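Local coordinates for protein putative Ribokinase II (Escherichia coli O6, PDB 3IQ0) that probably transfers a phosphate from ATP to a sugar or sugar-like substrate, as a putative ribokinase of the pfkB carbohydrate kinase family, at residues F134-S139 with G162-D167; K5-G10 with K129-F134; I44-R49 with G263-A268; I9-V14 with G138-S143. One frame throughout, in Å; residues are numbered along the deposited sequence.

Contact 1 of 4, residues F134-S139 with G162-D167; sequences FHIMGS and GVISFD
His135 and Ser165 meet through a short bond: ND1 lies 2.6 Å from Ser165 OG, with the hydroxyl at the edge of the imidazole, near its plane. Ser165 turns OG between its own backbone N and carbonyl carbon (chi1 53°), toward the histidine. A water also holds this hydroxyl, at 2.6 Å from OG, and bonds weakly to Phe134 O. Further round the imidazole, the selenium of Met137, a selenomethionine, sits at the edge in the plane of the ring and rests 3.8 Å from Asp167 CB. The polar end of Asp167 has its main partner elsewhere: OD2 makes a salt bridge with Lys228, and the side chain comes within about 4 Å of the bound ATP.

Both segments belong to a beta-alpha-beta crossover, in which strand 131-137 passes through helix 144-159 into its parallel neighbour 163-167 in the central sheet of the ribokinase fold. Bonds alternate between the strands, from Phe134 N to Val163 O at one end to Gly138 N and Asp167 O, 2.7 Å apart, at the other.

The opposite face of the sheet is apolar. Ile164 CD1 touches Phe134 CB at 3.8 Å, and Ile136 CG2 lies 4.0 Å from Phe166 CD1. The edge of the Phe166 ring also meets the backbone, with CD1 3.5 Å from Ile136 O. Phe134 and Ile136 are covered by helix 144-159, Phe166 by helix 178-189, while on the polar side Phe43 of helix 39-49 stacks on the His135 ring.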
loop_
_atom_site.group_PDB
_atom_site.type_symbol
_atom_site.label_atom_id
_atom_site.label_comp_id
_atom_site.label_asym_id
_atom_site.label_seq_id
_atom_site.Cartn_x
_atom_site.Cartn_y
_atom_site.Cartn_z
ATOM N N PHE B 134 30.295 0.418 -2.092
ATOM C CA PHE B 134 28.906 0.814 -2.239
ATOM C C PHE B 134 28.252 -0.132 -3.226
ATOM O O PHE B 134 28.750 -0.329 -4.341
ATOM C CB PHE B 134 28.813 2.250 -2.758
ATOM C CG PHE B 134 27.441 2.840 -2.659
ATOM C CD1 PHE B 134 26.917 3.209 -1.428
ATOM C CD2 PHE B 134 26.670 3.037 -3.800
ATOM C CE1 PHE B 134 25.647 3.766 -1.330
ATOM C CE2 PHE B 134 25.395 3.595 -3.715
ATOM C CZ PHE B 134 24.884 3.960 -2.479
ATOM N N HIS B 135 27.134 -0.716 -2.811
ATOM C CA HIS B 135 26.423 -1.663 -3.652
ATOM C C HIS B 135 25.098 -1.111 -4.159
ATOM O O HIS B 135 24.305 -0.556 -3.401
ATOM C CB HIS B 135 26.170 -2.953 -2.887
ATOM C CG HIS B 135 25.454 -3.986 -3.692
ATOM N ND1 HIS B 135 26.083 -4.745 -4.651
ATOM C CD2 HIS B 135 24.148 -4.338 -3.726
ATOM C CE1 HIS B 135 25.193 -5.522 -5.244
ATOM N NE2 HIS B 135 24.012 -5.294 -4.702
ATOM N N ILE B 136 24.866 -1.280 -5.455
ATOM C CA ILE B 136 23.648 -0.791 -6.084
ATOM C C ILE B 136 22.778 -1.918 -6.632
ATOM O O ILE B 136 23.273 -2.828 -7.290
ATOM C CB ILE B 136 23.984 0.178 -7.242
ATOM C CG1 ILE B 136 24.645 1.437 -6.682
ATOM C CG2 ILE B 136 22.721 0.561 -7.993
ATOM C CD1 ILE B 136 25.281 2.305 -7.752
HETATM N N MSE B 137 21.484 -1.848 -6.333
HETATM C CA MSE B 137 20.501 -2.817 -6.813
HETATM C C MSE B 137 19.761 -2.133 -7.967
HETATM O O MSE B 137 19.171 -1.069 -7.781
HETATM C CB MSE B 137 19.488 -3.160 -5.714
HETATM C CG MSE B 137 20.015 -4.047 -4.612
HETATM SE SE MSE B 137 20.415 -5.795 -5.312
HETATM C CE MSE B 137 21.024 -6.628 -3.672
ATOM N N GLY B 138 19.801 -2.734 -9.150
ATOM C CA GLY B 138 19.115 -2.142 -10.285
ATOM C C GLY B 138 17.622 -1.980 -10.044
ATOM O O GLY B 138 16.978 -1.107 -10.633
ATOM N N SER B 139 17.075 -2.810 -9.162
ATOM C CA SER B 139 15.652 -2.764 -8.844
ATOM C C SER B 139 15.230 -1.457 -8.184
ATOM O O SER B 139 14.040 -1.186 -8.043
ATOM C CB SER B 139 15.288 -3.923 -7.922
ATOM O OG SER B 139 15.978 -3.801 -6.691
ATOM N N GLY B 162 36.491 4.572 -3.260
ATOM C CA GLY B 162 35.734 3.367 -2.965
ATOM C C GLY B 162 35.421 2.502 -4.173
ATOM O O GLY B 162 35.657 2.903 -5.309
ATOM N N VAL B 163 34.882 1.312 -3.917
ATOM C CA VAL B 163 34.530 0.359 -4.968
ATOM C C VAL B 163 33.016 0.254 -5.131
ATOM O O VAL B 163 32.269 0.245 -4.150
ATOM C CB VAL B 163 35.092 -1.049 -4.651
ATOM C CG1 VAL B 163 34.641 -2.048 -5.710
ATOM C CG2 VAL B 163 36.617 -0.996 -4.585
ATOM N N ILE B 164 32.568 0.172 -6.378
ATOM C CA ILE B 164 31.147 0.081 -6.689
ATOM C C ILE B 164 30.780 -1.323 -7.195
ATOM O O ILE B 164 31.440 -1.869 -8.080
ATOM C CB ILE B 164 30.764 1.126 -7.785
ATOM C CG1 ILE B 164 31.163 2.539 -7.336
ATOM C CG2 ILE B 164 29.265 1.060 -8.087
ATOM C CD1 ILE B 164 30.406 3.065 -6.127
ATOM N N SER B 165 29.745 -1.922 -6.608
ATOM C CA SER B 165 29.271 -3.234 -7.042
ATOM C C SER B 165 27.869 -2.973 -7.565
ATOM O O SER B 165 27.157 -2.107 -7.052
ATOM C CB SER B 165 29.244 -4.241 -5.878
ATOM O OG SER B 165 28.515 -3.740 -4.774
ATOM N N PHE B 166 27.464 -3.721 -8.579
ATOM C CA PHE B 166 26.159 -3.492 -9.189
ATOM C C PHE B 166 25.456 -4.786 -9.560
ATOM O O PHE B 166 26.030 -5.644 -10.240
ATOM C CB PHE B 166 26.365 -2.604 -10.427
ATOM C CG PHE B 166 25.121 -2.371 -11.251
ATOM C CD1 PHE B 166 23.888 -2.148 -10.648
ATOM C CD2 PHE B 166 25.206 -2.292 -12.638
ATOM C CE1 PHE B 166 22.754 -1.841 -11.411
ATOM C CE2 PHE B 166 24.078 -1.984 -13.414
ATOM C CZ PHE B 166 22.849 -1.758 -12.793
ATOM N N ASP B 167 24.214 -4.919 -9.098
ATOM C CA ASP B 167 23.389 -6.089 -9.367
ATOM C C ASP B 167 22.175 -5.633 -10.181
ATOM O O ASP B 167 21.257 -5.010 -9.652
ATOM C CB ASP B 167 22.920 -6.721 -8.057
ATOM C CG ASP B 167 21.984 -7.887 -8.280
ATOM O OD1 ASP B 167 21.384 -7.979 -9.367
ATOM O OD2 ASP B 167 21.834 -8.707 -7.354
HETATM O O HOH W 1 30.662 -2.784 -3.596
#

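Contact 2 of 4, residues K5-G10 with K129-F134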
loop_
_atom_site.group_PDB
_atom_site.type_symbol
_atom_site.label_atom_id
_atom_site.label_comp_id
_atom_site.label_asym_id
_atom_site.label_seq_id
_atom_site.Cartn_x
_atom_site.Cartn_y
_atom_site.Cartn_z
ATOM N N LYS B 5 33.178 0.673 5.996
ATOM C CA LYS B 5 31.810 0.173 5.909
ATOM C C LYS B 5 31.264 -0.104 4.512
ATOM O O LYS B 5 31.571 0.599 3.549
ATOM C CB LYS B 5 30.848 1.145 6.596
ATOM C CG LYS B 5 30.991 1.243 8.104
ATOM C CD LYS B 5 29.718 1.810 8.708
ATOM C CE LYS B 5 29.830 1.978 10.213
ATOM N NZ LYS B 5 30.789 3.052 10.588
ATOM N N VAL B 6 30.440 -1.141 4.417
ATOM C CA VAL B 6 29.802 -1.497 3.160
ATOM C C VAL B 6 28.424 -0.843 3.213
ATOM O O VAL B 6 27.703 -0.991 4.195
ATOM C CB VAL B 6 29.628 -3.022 3.008
ATOM C CG1 VAL B 6 28.777 -3.322 1.789
ATOM C CG2 VAL B 6 30.984 -3.694 2.866
ATOM N N PHE B 7 28.061 -0.110 2.169
ATOM C CA PHE B 7 26.767 0.555 2.147
ATOM C C PHE B 7 25.960 0.152 0.927
ATOM O O PHE B 7 26.512 -0.301 -0.077
ATOM C CB PHE B 7 26.947 2.076 2.113
ATOM C CG PHE B 7 26.843 2.739 3.452
ATOM C CD1 PHE B 7 25.624 3.251 3.895
ATOM C CD2 PHE B 7 27.959 2.862 4.272
ATOM C CE1 PHE B 7 25.526 3.877 5.135
ATOM C CE2 PHE B 7 27.868 3.484 5.509
ATOM C CZ PHE B 7 26.653 3.993 5.942
ATOM N N THR B 8 24.645 0.295 1.036
ATOM C CA THR B 8 23.767 0.039 -0.086
ATOM C C THR B 8 22.702 1.115 -0.017
ATOM O O THR B 8 22.656 1.897 0.929
ATOM C CB THR B 8 23.103 -1.354 -0.057
ATOM O OG1 THR B 8 22.493 -1.595 -1.331
ATOM C CG2 THR B 8 22.038 -1.437 1.014
ATOM N N ILE B 9 21.837 1.146 -1.016
ATOM C CA ILE B 9 20.804 2.159 -1.073
ATOM C C ILE B 9 19.608 1.574 -1.800
ATOM O O ILE B 9 19.758 0.674 -2.622
ATOM C CB ILE B 9 21.347 3.384 -1.846
ATOM C CG1 ILE B 9 20.338 4.530 -1.841
ATOM C CG2 ILE B 9 21.683 2.974 -3.275
ATOM C CD1 ILE B 9 20.951 5.841 -2.313
ATOM N N GLY B 10 18.413 2.068 -1.503
ATOM C CA GLY B 10 17.264 1.540 -2.210
ATOM C C GLY B 10 15.978 1.404 -1.433
ATOM O O GLY B 10 15.744 2.095 -0.442
ATOM N N LYS B 129 31.231 8.747 4.662
ATOM C CA LYS B 129 32.644 9.080 4.808
ATOM C C LYS B 129 33.580 7.876 4.850
ATOM O O LYS B 129 34.631 7.883 4.214
ATOM C CB LYS B 129 32.865 9.939 6.056
ATOM C CG LYS B 129 32.233 11.317 5.952
ATOM C CD LYS B 129 32.790 12.282 6.984
ATOM C CE LYS B 129 32.233 13.685 6.763
ATOM N NZ LYS B 129 32.873 14.687 7.659
ATOM N N ASP B 130 33.205 6.841 5.593
ATOM C CA ASP B 130 34.054 5.661 5.688
ATOM C C ASP B 130 33.566 4.520 4.808
ATOM O O ASP B 130 33.912 3.361 5.034
ATOM C CB ASP B 130 34.153 5.193 7.143
ATOM C CG ASP B 130 34.702 6.272 8.070
ATOM O OD1 ASP B 130 35.733 6.889 7.729
ATOM O OD2 ASP B 130 34.107 6.495 9.146
ATOM N N CYS B 131 32.763 4.840 3.800
ATOM C CA CYS B 131 32.272 3.803 2.905
ATOM C C CYS B 131 33.295 3.537 1.813
ATOM O O CYS B 131 33.596 4.413 1.000
ATOM C CB CYS B 131 30.947 4.202 2.266
ATOM S SG CYS B 131 30.368 2.967 1.087
ATOM N N THR B 132 33.824 2.318 1.804
ATOM C CA THR B 132 34.822 1.899 0.826
ATOM C C THR B 132 34.193 1.010 -0.247
ATOM O O THR B 132 34.805 0.730 -1.278
ATOM C CB THR B 132 35.947 1.100 1.510
ATOM O OG1 THR B 132 35.378 -0.045 2.159
ATOM C CG2 THR B 132 36.669 1.954 2.549
ATOM N N HIS B 133 32.980 0.537 0.026
ATOM C CA HIS B 133 32.262 -0.317 -0.905
ATOM C C HIS B 133 30.795 0.070 -0.914
ATOM O O HIS B 133 30.134 0.065 0.121
ATOM C CB HIS B 133 32.403 -1.790 -0.514
ATOM C CG HIS B 133 33.753 -2.369 -0.810
ATOM N ND1 HIS B 133 34.908 -1.913 -0.213
ATOM C CD2 HIS B 133 34.127 -3.372 -1.639
ATOM C CE1 HIS B 133 35.938 -2.613 -0.659
ATOM N NE2 HIS B 133 35.490 -3.504 -1.525
ATOM N N PHE B 134 30.295 0.418 -2.092
ATOM C CA PHE B 134 28.906 0.814 -2.239
ATOM C C PHE B 134 28.252 -0.132 -3.226
ATOM O O PHE B 134 28.750 -0.329 -4.341
ATOM C CB PHE B 134 28.813 2.250 -2.758
ATOM C CG PHE B 134 27.441 2.840 -2.659
ATOM C CD1 PHE B 134 26.917 3.209 -1.428
ATOM C CD2 PHE B 134 26.670 3.037 -3.800
ATOM C CE1 PHE B 134 25.647 3.766 -1.330
ATOM C CE2 PHE B 134 25.395 3.595 -3.715
ATOM C CZ PHE B 134 24.884 3.960 -2.479
#
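Lys5 N bonds to Asp130 O at 2.9 Å and Phe7 N to His133 O at 2.9 Å, and between these parallel pairings the register slips by one residue, a beta bulge in which Thr132 is the extra residue. Within it Thr132 N reaches Lys5 O only weakly, at 3.3 Å.

On one face gather the side chains of Cys131, before the bulge, and of Phe7 and Phe134, after it. Cys131 SG is anti to its backbone N (chi1 177°) and touches Phe7 CB at 3.7 Å; it lies oblique to the Phe7 ring, 5.1 Å from the ring centroid, a sulfur-aromatic contact. The Phe134 ring reaches from Phe7 to Ile9 on strand 5-9, with CD1 3.7 Å from Phe7 CB and CZ pressed to 3.4 Å against Ile9 CG2. Val6 CG2 meets His133 CB on the other face, where helix 258-271 covers Val6.

These two strands are central neighbours in the main sheet, and helix 144-159 packs over Ile9, Cys131 and Phe134. His133 N, next to the bulge, is buried with no partner in the model, probably a cost of the register slip; the rest is a few backbone bonds and sulfur, methyl and ring packing.

Contact 3 of 4, residues I44-R49 with G263-A268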
loop_
_atom_site.group_PDB
_atom_site.type_symbol
_atom_site.label_atom_id
_atom_site.label_comp_id
_atom_site.label_asym_id
_atom_site.label_seq_id
_atom_site.Cartn_x
_atom_site.Cartn_y
_atom_site.Cartn_z
ATOM N N ILE B 44 21.977 -6.169 2.468
ATOM C CA ILE B 44 22.679 -5.625 3.621
ATOM C C ILE B 44 22.516 -6.464 4.880
ATOM O O ILE B 44 23.411 -6.496 5.722
ATOM C CB ILE B 44 22.240 -4.162 3.898
ATOM C CG1 ILE B 44 23.433 -3.370 4.421
ATOM C CG2 ILE B 44 21.095 -4.113 4.891
ATOM C CD1 ILE B 44 24.541 -3.239 3.409
ATOM N N ASP B 45 21.381 -7.141 5.024
ATOM C CA ASP B 45 21.189 -7.979 6.207
ATOM C C ASP B 45 22.163 -9.161 6.128
ATOM O O ASP B 45 22.713 -9.600 7.146
ATOM C CB ASP B 45 19.756 -8.497 6.287
ATOM C CG ASP B 45 19.429 -9.084 7.646
ATOM O OD1 ASP B 45 19.592 -8.370 8.653
ATOM O OD2 ASP B 45 18.999 -10.252 7.707
ATOM N N GLN B 46 22.390 -9.670 4.922
ATOM C CA GLN B 46 23.309 -10.793 4.766
ATOM C C GLN B 46 24.723 -10.312 5.061
ATOM O O GLN B 46 25.511 -11.028 5.672
ATOM C CB GLN B 46 23.220 -11.382 3.352
ATOM C CG GLN B 46 24.139 -12.587 3.100
ATOM C CD GLN B 46 23.987 -13.668 4.156
ATOM O OE1 GLN B 46 24.696 -13.676 5.174
ATOM N NE2 GLN B 46 23.057 -14.576 3.933
ATOM N N VAL B 47 25.042 -9.089 4.645
ATOM C CA VAL B 47 26.366 -8.547 4.913
ATOM C C VAL B 47 26.627 -8.452 6.411
ATOM O O VAL B 47 27.666 -8.897 6.884
ATOM C CB VAL B 47 26.550 -7.142 4.308
ATOM C CG1 VAL B 47 27.839 -6.536 4.808
ATOM C CG2 VAL B 47 26.556 -7.222 2.784
ATOM N N THR B 48 25.692 -7.870 7.158
ATOM C CA THR B 48 25.891 -7.732 8.599
ATOM C C THR B 48 25.871 -9.065 9.333
ATOM O O THR B 48 26.494 -9.199 10.381
ATOM C CB THR B 48 24.839 -6.816 9.258
ATOM O OG1 THR B 48 25.277 -6.499 10.580
ATOM C CG2 THR B 48 23.467 -7.520 9.353
ATOM N N ARG B 49 25.163 -10.051 8.795
ATOM C CA ARG B 49 25.121 -11.341 9.456
ATOM C C ARG B 49 26.450 -12.068 9.303
ATOM O O ARG B 49 26.738 -12.993 10.058
ATOM C CB ARG B 49 23.978 -12.190 8.909
ATOM C CG ARG B 49 22.612 -11.630 9.261
ATOM C CD ARG B 49 21.643 -12.752 9.486
ATOM N NE ARG B 49 21.953 -13.477 10.711
ATOM C CZ ARG B 49 21.560 -14.721 10.954
ATOM N NH1 ARG B 49 20.855 -15.378 10.050
ATOM N NH2 ARG B 49 21.861 -15.302 12.105
ATOM N N GLY B 263 24.630 -12.082 -3.217
ATOM C CA GLY B 263 25.350 -10.823 -3.335
ATOM C C GLY B 263 26.006 -10.346 -2.053
ATOM O O GLY B 263 27.177 -9.952 -2.056
ATOM N N GLY B 264 25.252 -10.356 -0.959
ATOM C CA GLY B 264 25.809 -9.924 0.312
ATOM C C GLY B 264 26.967 -10.819 0.702
ATOM O O GLY B 264 28.016 -10.342 1.149
ATOM N N ALA B 265 26.774 -12.123 0.529
ATOM C CA ALA B 265 27.811 -13.098 0.855
ATOM C C ALA B 265 29.101 -12.826 0.074
ATOM O O ALA B 265 30.194 -12.834 0.645
ATOM C CB ALA B 265 27.313 -14.501 0.560
ATOM N N TRP B 266 28.977 -12.584 -1.227
ATOM C CA TRP B 266 30.159 -12.321 -2.045
ATOM C C TRP B 266 30.919 -11.096 -1.542
ATOM O O TRP B 266 32.120 -11.163 -1.233
ATOM C CB TRP B 266 29.772 -12.111 -3.521
ATOM C CG TRP B 266 30.929 -11.596 -4.352
ATOM C CD1 TRP B 266 31.269 -10.287 -4.575
ATOM C CD2 TRP B 266 31.956 -12.385 -4.966
ATOM N NE1 TRP B 266 32.448 -10.215 -5.286
ATOM C CE2 TRP B 266 32.892 -11.490 -5.536
ATOM C CE3 TRP B 266 32.182 -13.762 -5.084
ATOM C CZ2 TRP B 266 34.034 -11.933 -6.220
ATOM C CZ3 TRP B 266 33.320 -14.202 -5.766
ATOM C CH2 TRP B 266 34.228 -13.289 -6.321
ATOM N N ILE B 267 30.212 -9.978 -1.457
ATOM C CA ILE B 267 30.811 -8.729 -1.016
ATOM C C ILE B 267 31.402 -8.820 0.386
ATOM O O ILE B 267 32.503 -8.327 0.631
ATOM C CB ILE B 267 29.781 -7.581 -1.062
ATOM C CG1 ILE B 267 29.265 -7.402 -2.496
ATOM C CG2 ILE B 267 30.416 -6.299 -0.578
ATOM C CD1 ILE B 267 30.339 -6.939 -3.484
ATOM N N ALA B 268 30.683 -9.454 1.306
ATOM C CA ALA B 268 31.185 -9.574 2.676
ATOM C C ALA B 268 32.390 -10.507 2.749
ATOM O O ALA B 268 33.383 -10.203 3.413
ATOM C CB ALA B 268 30.075 -10.066 3.601
#
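Gln46 and Gly264 touch at a flat group of the backbone, the peptide joining Gly264 to Ala265. Gln46 CG sits over one face of it, 3.7 Å from Ala265 N and 4.1 Å from Gly264 C. The other flat group nearby, the Trp266 indole, is turned to the far side of its helix; Ile267 CD1 lies at its edge, in plane, and the ring packs against helix 276-290 and strand 224-228.

This is helix-helix packing on one side of the central sheet of the ribokinase fold, between helix 39-49 and helix 258-271. The latter starts in the GAGD sequence of the pfkB family, which in relatives supplies the anion hole and the catalytic base. The two short segments run 43° apart, with axes only 7.7 Å from each other. Gly264 makes that closeness possible: with no side chain on it, its CA comes within 4.8 Å of Val47 CA.

Val47 fills the joint with both methyls. CG1 is anti to the backbone N (chi1 171°) and approaches Ala268 CB at 4.3 Å, one turn along the partner helix, while CG2 lies against Gly264. Small residues thus line the partner helix where Val47 and Gln46 cross it, and the contact across these segments is wholly van der Waals. Strand 54-61 closes the region from beside Val47, through Cys54, and Cys286 of helix 276-290 touches both Gln46 and Ala265. Val47 CG2 stands 3.7 Å from Gly264 CA and nearly as close to Gly264 O, the oxygen that accepts the helical bond from Ala268 N.

Contact 4 of 4, residues I9-V14 with G138-S143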
loop_
_atom_site.group_PDB
_atom_site.type_symbol
_atom_site.label_atom_id
_atom_site.label_comp_id
_atom_site.label_asym_id
_atom_site.label_seq_id
_atom_site.Cartn_x
_atom_site.Cartn_y
_atom_site.Cartn_z
ATOM N N ILE B 9 21.837 1.146 -1.016
ATOM C CA ILE B 9 20.804 2.159 -1.073
ATOM C C ILE B 9 19.608 1.574 -1.800
ATOM O O ILE B 9 19.758 0.674 -2.622
ATOM C CB ILE B 9 21.347 3.384 -1.846
ATOM C CG1 ILE B 9 20.338 4.530 -1.841
ATOM C CG2 ILE B 9 21.683 2.974 -3.275
ATOM C CD1 ILE B 9 20.951 5.841 -2.313
ATOM N N GLY B 10 18.413 2.068 -1.503
ATOM C CA GLY B 10 17.264 1.540 -2.210
ATOM C C GLY B 10 15.978 1.404 -1.433
ATOM O O GLY B 10 15.744 2.095 -0.442
ATOM N N GLU B 11 15.146 0.483 -1.893
ATOM C CA GLU B 11 13.848 0.258 -1.293
ATOM C C GLU B 11 13.837 -0.698 -0.112
ATOM O O GLU B 11 14.515 -1.724 -0.111
ATOM C CB GLU B 11 12.871 -0.252 -2.358
ATOM C CG GLU B 11 13.201 -1.641 -2.927
ATOM C CD GLU B 11 14.289 -1.631 -3.994
ATOM O OE1 GLU B 11 14.967 -0.596 -4.157
ATOM O OE2 GLU B 11 14.466 -2.669 -4.668
ATOM N N ILE B 12 13.059 -0.328 0.897
ATOM C CA ILE B 12 12.855 -1.135 2.087
ATOM C C ILE B 12 11.336 -1.245 2.159
ATOM O O ILE B 12 10.633 -0.233 2.130
ATOM C CB ILE B 12 13.359 -0.440 3.359
ATOM C CG1 ILE B 12 14.887 -0.471 3.407
ATOM C CG2 ILE B 12 12.786 -1.118 4.588
ATOM C CD1 ILE B 12 15.451 0.231 4.622
ATOM N N LEU B 13 10.826 -2.464 2.224
ATOM C CA LEU B 13 9.387 -2.667 2.286
ATOM C C LEU B 13 9.074 -3.892 3.122
ATOM O O LEU B 13 9.988 -4.588 3.575
ATOM C CB LEU B 13 8.819 -2.860 0.874
ATOM C CG LEU B 13 9.496 -3.905 -0.021
ATOM C CD1 LEU B 13 8.465 -4.733 -0.757
ATOM C CD2 LEU B 13 10.404 -3.199 -1.005
ATOM N N VAL B 14 7.787 -4.137 3.348
ATOM C CA VAL B 14 7.369 -5.313 4.093
ATOM C C VAL B 14 6.630 -6.219 3.123
ATOM O O VAL B 14 6.023 -5.756 2.157
ATOM C CB VAL B 14 6.435 -4.979 5.285
ATOM C CG1 VAL B 14 7.185 -4.157 6.326
ATOM C CG2 VAL B 14 5.199 -4.241 4.799
ATOM N N GLY B 138 19.801 -2.734 -9.150
ATOM C CA GLY B 138 19.115 -2.142 -10.285
ATOM C C GLY B 138 17.622 -1.980 -10.044
ATOM O O GLY B 138 16.978 -1.107 -10.633
ATOM N N SER B 139 17.075 -2.810 -9.162
ATOM C CA SER B 139 15.652 -2.764 -8.844
ATOM C C SER B 139 15.230 -1.457 -8.184
ATOM O O SER B 139 14.040 -1.186 -8.043
ATOM C CB SER B 139 15.288 -3.923 -7.922
ATOM O OG SER B 139 15.978 -3.801 -6.691
ATOM N N SER B 140 16.205 -0.651 -7.782
ATOM C CA SER B 140 15.912 0.619 -7.129
ATOM C C SER B 140 15.765 1.783 -8.102
ATOM O O SER B 140 15.169 2.802 -7.772
ATOM C CB SER B 140 17.014 0.960 -6.123
ATOM O OG SER B 140 17.186 -0.079 -5.182
ATOM N N LEU B 141 16.312 1.635 -9.301
ATOM C CA LEU B 141 16.255 2.709 -10.289
ATOM C C LEU B 141 14.956 2.720 -11.085
ATOM O O LEU B 141 14.938 2.328 -12.249
ATOM C CB LEU B 141 17.450 2.593 -11.236
ATOM C CG LEU B 141 18.812 2.575 -10.533
ATOM C CD1 LEU B 141 19.931 2.418 -11.553
ATOM C CD2 LEU B 141 18.979 3.857 -9.737
ATOM N N PHE B 142 13.877 3.174 -10.451
ATOM C CA PHE B 142 12.577 3.232 -11.107
ATOM C C PHE B 142 12.025 4.652 -11.228
ATOM O O PHE B 142 10.844 4.841 -11.521
ATOM C CB PHE B 142 11.569 2.327 -10.376
ATOM C CG PHE B 142 11.416 2.627 -8.902
ATOM C CD1 PHE B 142 10.772 3.781 -8.469
ATOM C CD2 PHE B 142 11.894 1.732 -7.945
ATOM C CE1 PHE B 142 10.603 4.042 -7.106
ATOM C CE2 PHE B 142 11.730 1.983 -6.583
ATOM C CZ PHE B 142 11.084 3.138 -6.161
ATOM N N SER B 143 12.883 5.644 -11.005
ATOM C CA SER B 143 12.492 7.052 -11.105
ATOM C C SER B 143 13.748 7.916 -11.164
ATOM O O SER B 143 14.814 7.499 -10.707
ATOM C CB SER B 143 11.640 7.472 -9.904
ATOM O OG SER B 143 12.447 7.901 -8.825
HETATM O O HOH W 2 20.145 0.193 -4.985
#
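Ser140 OG is gripped by several groups: it donates to Glu11 OE1, receives a bond from a water 3.0 Å from OG, and has a weak bond to Met137 O. The bond to OE1 is modelled at 2.5 Å, so short that its exact length is doubtful. The preceding residue takes the other oxygen: Ser139 OG donates to Glu11 OE2 at 2.8 Å, arriving at the syn lone pair, on the side of OE1. Two consecutive hydroxyls, one to each oxygen, would limit the turning of the carboxylate. Glu11 places CG between its own N and carbonyl carbon (chi1 66°), and the chain bends at chi2 (-80°) to bring the carboxylate to the serines.

Gly10 lies close by, its CA 3.4 Å from Ser140 OG. Its backbone (phi 144°) has a conformation open mostly to glycine, and it lies on the way from strand 5-9 of the central sheet to strand 13-18 of the small four-stranded sheet, which matches the lid of ribokinase-like enzymes. The serines sit on a short 3-10 segment beyond strand 131-137. After them Leu141 forms an inverse gamma turn, and Ser143 caps the start of helix 144-159 with its hydroxyl.

Asn169 OD1 bonds to Ser139 N, while Ala39 and Pro40, at the start of helix 39-49, pack on Glu11 and the serines. The side chain of Ser139 is about 7 Å from the bound ATP. The buried carboxylate is paired with neutral hydroxyls, which would disperse its charge, and it links the stretch leading to the small sheet with the turn after strand 131-137.

Contacts 1 and 2 lie side by side in the central sheet, centres about 9 Å apart, because strand 131-137 pairs with strand 5-9 on one flank and 163-167 on the other; Phe134 belongs to both. Contact 4 continues from the ends of two of these strands, sharing Ile9 and Gly10 with contact 2 and Gly138 and Ser139 with contact 1. Contact 3 joins two helices packed on the sheet: Ile267 touches Ser165 and Val6, and Ile44 reaches Thr8. Its centre is about 17 Å from that of contact 4. Along the chain, contact 2 closes before contact 1 opens, and contact 1 is nested within contact 3; segments far apart in sequence meet in one sheet and its covering helices, with contact 1 reaching the ATP.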